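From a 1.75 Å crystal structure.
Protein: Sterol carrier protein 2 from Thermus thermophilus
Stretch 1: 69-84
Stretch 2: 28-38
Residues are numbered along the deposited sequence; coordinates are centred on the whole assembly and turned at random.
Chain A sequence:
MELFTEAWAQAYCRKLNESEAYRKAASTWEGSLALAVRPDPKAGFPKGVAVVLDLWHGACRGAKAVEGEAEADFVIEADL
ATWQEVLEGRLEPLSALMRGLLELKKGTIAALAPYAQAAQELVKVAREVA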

# COMPACT_ATOMS: atom_id res chain seq x y z
N GLU A 69 2.80 -3.42 14.35
CA GLU A 69 3.02 -2.05 13.89
C GLU A 69 4.23 -1.94 12.97
O GLU A 69 5.25 -2.58 13.20
CB GLU A 69 3.23 -1.12 15.08
CG GLU A 69 1.99 -0.88 15.92
CD GLU A 69 0.86 -0.27 15.11
OE1 GLU A 69 1.13 0.41 14.10
OE2 GLU A 69 -0.31 -0.48 15.50
N ALA A 70 4.10 -1.12 11.93
CA ALA A 70 5.19 -0.92 10.98
C ALA A 70 5.56 0.56 10.87
O ALA A 70 4.70 1.44 10.98
CB ALA A 70 4.79 -1.46 9.61
N GLU A 71 6.85 0.82 10.65
CA GLU A 71 7.34 2.19 10.52
C GLU A 71 7.53 2.59 9.06
O GLU A 71 8.05 1.82 8.25
CB GLU A 71 8.68 2.35 11.26
CG GLU A 71 8.63 2.04 12.75
CD GLU A 71 8.37 0.57 13.04
OE1 GLU A 71 9.15 -0.28 12.56
OE2 GLU A 71 7.38 0.26 13.74
N ALA A 72 7.11 3.81 8.73
CA ALA A 72 7.25 4.33 7.38
C ALA A 72 6.98 5.83 7.35
O ALA A 72 6.46 6.39 8.32
CB ALA A 72 6.28 3.62 6.45
N ASP A 73 7.35 6.48 6.25
CA ASP A 73 7.12 7.91 6.09
C ASP A 73 5.62 8.16 5.96
O ASP A 73 5.11 9.18 6.42
CB ASP A 73 7.85 8.43 4.86
CG ASP A 73 9.35 8.40 5.03
OD1 ASP A 73 9.84 8.95 6.04
OD2 ASP A 73 10.04 7.84 4.16
N PHE A 74 4.93 7.24 5.31
CA PHE A 74 3.49 7.34 5.16
C PHE A 74 2.88 6.03 5.62
O PHE A 74 3.39 4.96 5.28
CB PHE A 74 3.10 7.61 3.71
CG PHE A 74 3.54 8.96 3.21
CD1 PHE A 74 4.83 9.14 2.72
CD2 PHE A 74 2.67 10.05 3.23
CE1 PHE A 74 5.25 10.39 2.27
CE2 PHE A 74 3.08 11.30 2.79
CZ PHE A 74 4.37 11.47 2.30
N VAL A 75 1.81 6.11 6.39
CA VAL A 75 1.13 4.92 6.88
C VAL A 75 -0.36 5.04 6.61
O VAL A 75 -1.00 6.02 7.02
CB VAL A 75 1.36 4.72 8.39
CG1 VAL A 75 0.58 3.51 8.88
CG2 VAL A 75 2.84 4.53 8.66
N ILE A 76 -0.89 4.08 5.86
CA ILE A 76 -2.31 4.04 5.54
C ILE A 76 -2.85 2.76 6.18
O ILE A 76 -2.45 1.65 5.81
CB ILE A 76 -2.58 3.98 4.04
CG1 ILE A 76 -1.95 5.19 3.34
CG2 ILE A 76 -4.09 3.95 3.79
CD1 ILE A 76 -2.14 5.20 1.83
N GLU A 77 -3.76 2.93 7.12
CA GLU A 77 -4.33 1.82 7.87
C GLU A 77 -5.80 1.58 7.53
O GLU A 77 -6.54 2.51 7.20
CB GLU A 77 -4.18 2.14 9.36
CG GLU A 77 -4.93 1.26 10.32
CD GLU A 77 -4.92 1.83 11.73
OE1 GLU A 77 -3.84 1.88 12.34
OE2 GLU A 77 -6.00 2.26 12.21
N ALA A 78 -6.23 0.32 7.66
CA ALA A 78 -7.61 -0.03 7.35
C ALA A 78 -7.94 -1.43 7.85
O ALA A 78 -7.04 -2.21 8.20
CB ALA A 78 -7.84 0.05 5.84
N ASP A 79 -9.24 -1.73 7.89
CA ASP A 79 -9.70 -3.05 8.29
C ASP A 79 -9.34 -3.97 7.12
O ASP A 79 -9.33 -3.54 5.97
CB ASP A 79 -11.22 -3.07 8.45
CG ASP A 79 -11.68 -2.59 9.81
OD1 ASP A 79 -10.92 -1.85 10.47
OD2 ASP A 79 -12.81 -2.94 10.21
N LEU A 80 -9.06 -5.24 7.41
CA LEU A 80 -8.71 -6.19 6.36
C LEU A 80 -9.74 -6.18 5.22
O LEU A 80 -9.37 -6.13 4.04
CB LEU A 80 -8.63 -7.61 6.92
CG LEU A 80 -8.35 -8.69 5.87
CD1 LEU A 80 -7.05 -8.37 5.15
CD2 LEU A 80 -8.30 -10.06 6.53
N ALA A 81 -11.02 -6.19 5.57
CA ALA A 81 -12.08 -6.21 4.58
C ALA A 81 -11.97 -5.06 3.59
O ALA A 81 -12.21 -5.23 2.39
CB ALA A 81 -13.44 -6.17 5.25
N THR A 82 -11.61 -3.88 4.10
CA THR A 82 -11.45 -2.71 3.27
C THR A 82 -10.29 -2.92 2.31
O THR A 82 -10.42 -2.68 1.10
CB THR A 82 -11.18 -1.46 4.12
OG1 THR A 82 -12.28 -1.28 5.02
CG2 THR A 82 -11.06 -0.22 3.24
N TRP A 83 -9.16 -3.38 2.83
CA TRP A 83 -8.00 -3.63 1.97
C TRP A 83 -8.33 -4.67 0.90
O TRP A 83 -7.90 -4.55 -0.24
CB TRP A 83 -6.78 -4.08 2.77
CG TRP A 83 -5.98 -2.96 3.37
CD1 TRP A 83 -5.68 -2.77 4.69
CD2 TRP A 83 -5.38 -1.87 2.66
NE1 TRP A 83 -4.93 -1.63 4.85
CE2 TRP A 83 -4.73 -1.06 3.62
CE3 TRP A 83 -5.32 -1.51 1.31
CZ2 TRP A 83 -4.03 0.10 3.27
CZ3 TRP A 83 -4.62 -0.35 0.96
CH2 TRP A 83 -3.99 0.44 1.94
N GLN A 84 -9.11 -5.69 1.27
CA GLN A 84 -9.47 -6.72 0.29
C GLN A 84 -10.26 -6.07 -0.85
O GLN A 84 -10.03 -6.36 -2.03
CB GLN A 84 -10.28 -7.84 0.94
CG GLN A 84 -9.45 -8.71 1.88
CD GLN A 84 -10.28 -9.77 2.58
OE1 GLN A 84 -11.41 -9.52 2.97
NE2 GLN A 84 -9.69 -10.95 2.77
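Stretch 2, residues 28-38: TWEGSLALAVR

Arg38 makes the strongest polar contacts, with two salt bridges to stretch 1. Its NE lies 2.7 Å from Glu77 OE2, and its NH1 lies 2.8 Å from Asp79 OD1. The place of Glu77 OE2 is less sure. The extended Arg38 side chain lays one guanidinium face over Ala78 CA and Glu77 O.

A second polar cluster forms at the other end. Asp73 OD2 accepts from Ser32 N at 2.9 Å and, weakly, from Ser32 OG at 3.4 Å. Asp73 N donates to Ser32 OG at 2.9 Å.

Between these ends, a strand of stretch 2 that ends at Val37 runs parallel to strand 74-78. The axes meet at an angle of 13°. Phe74 pairs with Leu33, Val75 with Ala34, Ile76 with Leu35, Glu77 with Ala36 and Ala78 with Val37. Phe74 N binds Ser32 O (3.1 Å), and Ala34 N binds Phe74 O (2.9 Å). Ile76 N binds Ala34 O (2.9 Å), and Ala36 N binds Ile76 O (2.8 Å). Ala78 N binds Ala36 O (2.9 Å), and Arg38 N binds Ala78 O (3.0 Å).

Helix 80-84 follows strand 74-78; its axis makes 130° with that of the stretch 2 strand. Trp83 spans the gap: its NE1 donates to Ala36 O at 2.7 Å, so this carbonyl accepts two hydrogen bonds. The indole also packs on Leu35 (CH2 to CD2, 3.7 Å) and Val37 (CD1 to CG2, 3.8 Å). One water links Arg38 O and Leu80 N, 2.8 Å from each.

On the sheet face that carries Leu35 and Val37, Phe74 CB meets Leu33 CD1 at 3.8 Å. Trp29 CH2 lies over one face of the Phe74 ring, 3.5 Å from CE1. On the sheet face that carries Val75 and Ala36, Ala34 CB lies 4.1 Å from Val75 CG2; Ala72 CB is 3.8 Å from the same Ala34 CB.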

# COMPACT_ATOMS: atom_id res chain seq x y z
N THR A 28 9.23 11.13 -9.27
CA THR A 28 9.89 11.97 -8.27
C THR A 28 9.46 11.65 -6.84
O THR A 28 9.67 12.44 -5.92
CB THR A 28 9.65 13.46 -8.57
OG1 THR A 28 8.25 13.69 -8.75
CG2 THR A 28 10.39 13.87 -9.84
N TRP A 29 8.87 10.48 -6.65
CA TRP A 29 8.44 10.07 -5.32
C TRP A 29 9.59 9.58 -4.45
O TRP A 29 10.46 8.86 -4.91
CB TRP A 29 7.41 8.94 -5.41
CG TRP A 29 7.13 8.32 -4.06
CD1 TRP A 29 7.84 7.33 -3.44
CD2 TRP A 29 6.14 8.75 -3.13
NE1 TRP A 29 7.35 7.13 -2.17
CE2 TRP A 29 6.30 7.98 -1.96
CE3 TRP A 29 5.12 9.71 -3.18
CZ2 TRP A 29 5.49 8.15 -0.83
CZ3 TRP A 29 4.31 9.88 -2.06
CH2 TRP A 29 4.50 9.10 -0.90
N GLU A 30 9.57 9.99 -3.18
CA GLU A 30 10.56 9.54 -2.20
C GLU A 30 9.83 9.29 -0.89
O GLU A 30 8.99 10.09 -0.48
CB GLU A 30 11.66 10.58 -1.99
CG GLU A 30 12.68 10.66 -3.10
CD GLU A 30 13.63 11.85 -2.92
OE1 GLU A 30 13.82 12.30 -1.77
OE2 GLU A 30 14.19 12.32 -3.93
N GLY A 31 10.14 8.18 -0.23
CA GLY A 31 9.48 7.90 1.03
C GLY A 31 8.92 6.50 1.12
O GLY A 31 8.42 5.95 0.13
N SER A 32 9.01 5.90 2.30
CA SER A 32 8.49 4.55 2.50
C SER A 32 6.98 4.65 2.72
O SER A 32 6.48 5.67 3.18
CB SER A 32 9.17 3.88 3.70
OG SER A 32 9.11 4.69 4.86
N LEU A 33 6.27 3.58 2.38
CA LEU A 33 4.82 3.56 2.54
C LEU A 33 4.40 2.24 3.16
O LEU A 33 4.78 1.18 2.66
CB LEU A 33 4.13 3.72 1.18
CG LEU A 33 2.61 3.48 1.09
CD1 LEU A 33 1.87 4.58 1.84
CD2 LEU A 33 2.18 3.47 -0.39
N ALA A 34 3.62 2.32 4.23
CA ALA A 34 3.13 1.13 4.89
C ALA A 34 1.63 1.00 4.67
O ALA A 34 0.88 1.95 4.88
CB ALA A 34 3.43 1.17 6.38
N LEU A 35 1.23 -0.19 4.23
CA LEU A 35 -0.18 -0.51 4.02
C LEU A 35 -0.47 -1.41 5.23
O LEU A 35 -0.06 -2.58 5.27
CB LEU A 35 -0.36 -1.26 2.71
CG LEU A 35 0.22 -0.55 1.48
CD1 LEU A 35 -0.12 -1.35 0.24
CD2 LEU A 35 -0.32 0.89 1.39
N ALA A 36 -1.16 -0.85 6.21
CA ALA A 36 -1.44 -1.55 7.45
C ALA A 36 -2.86 -2.08 7.65
O ALA A 36 -3.84 -1.38 7.35
CB ALA A 36 -1.06 -0.65 8.62
N VAL A 37 -2.93 -3.31 8.15
CA VAL A 37 -4.19 -3.99 8.45
C VAL A 37 -4.35 -3.95 9.97
O VAL A 37 -3.44 -4.36 10.70
CB VAL A 37 -4.15 -5.48 8.00
CG1 VAL A 37 -5.45 -6.19 8.41
CG2 VAL A 37 -3.96 -5.57 6.50
N ARG A 38 -5.49 -3.46 10.44
CA ARG A 38 -5.77 -3.37 11.87
C ARG A 38 -5.89 -4.78 12.45
O ARG A 38 -6.18 -5.73 11.71
CB ARG A 38 -7.08 -2.63 12.11
CG ARG A 38 -7.09 -1.19 11.59
CD ARG A 38 -8.38 -0.47 11.97
NE ARG A 38 -8.31 0.94 11.60
CZ ARG A 38 -9.08 1.52 10.68
NH1 ARG A 38 -10.00 0.81 10.03
NH2 ARG A 38 -8.91 2.80 10.41
O HOH W 1 -8.56 -5.60 10.17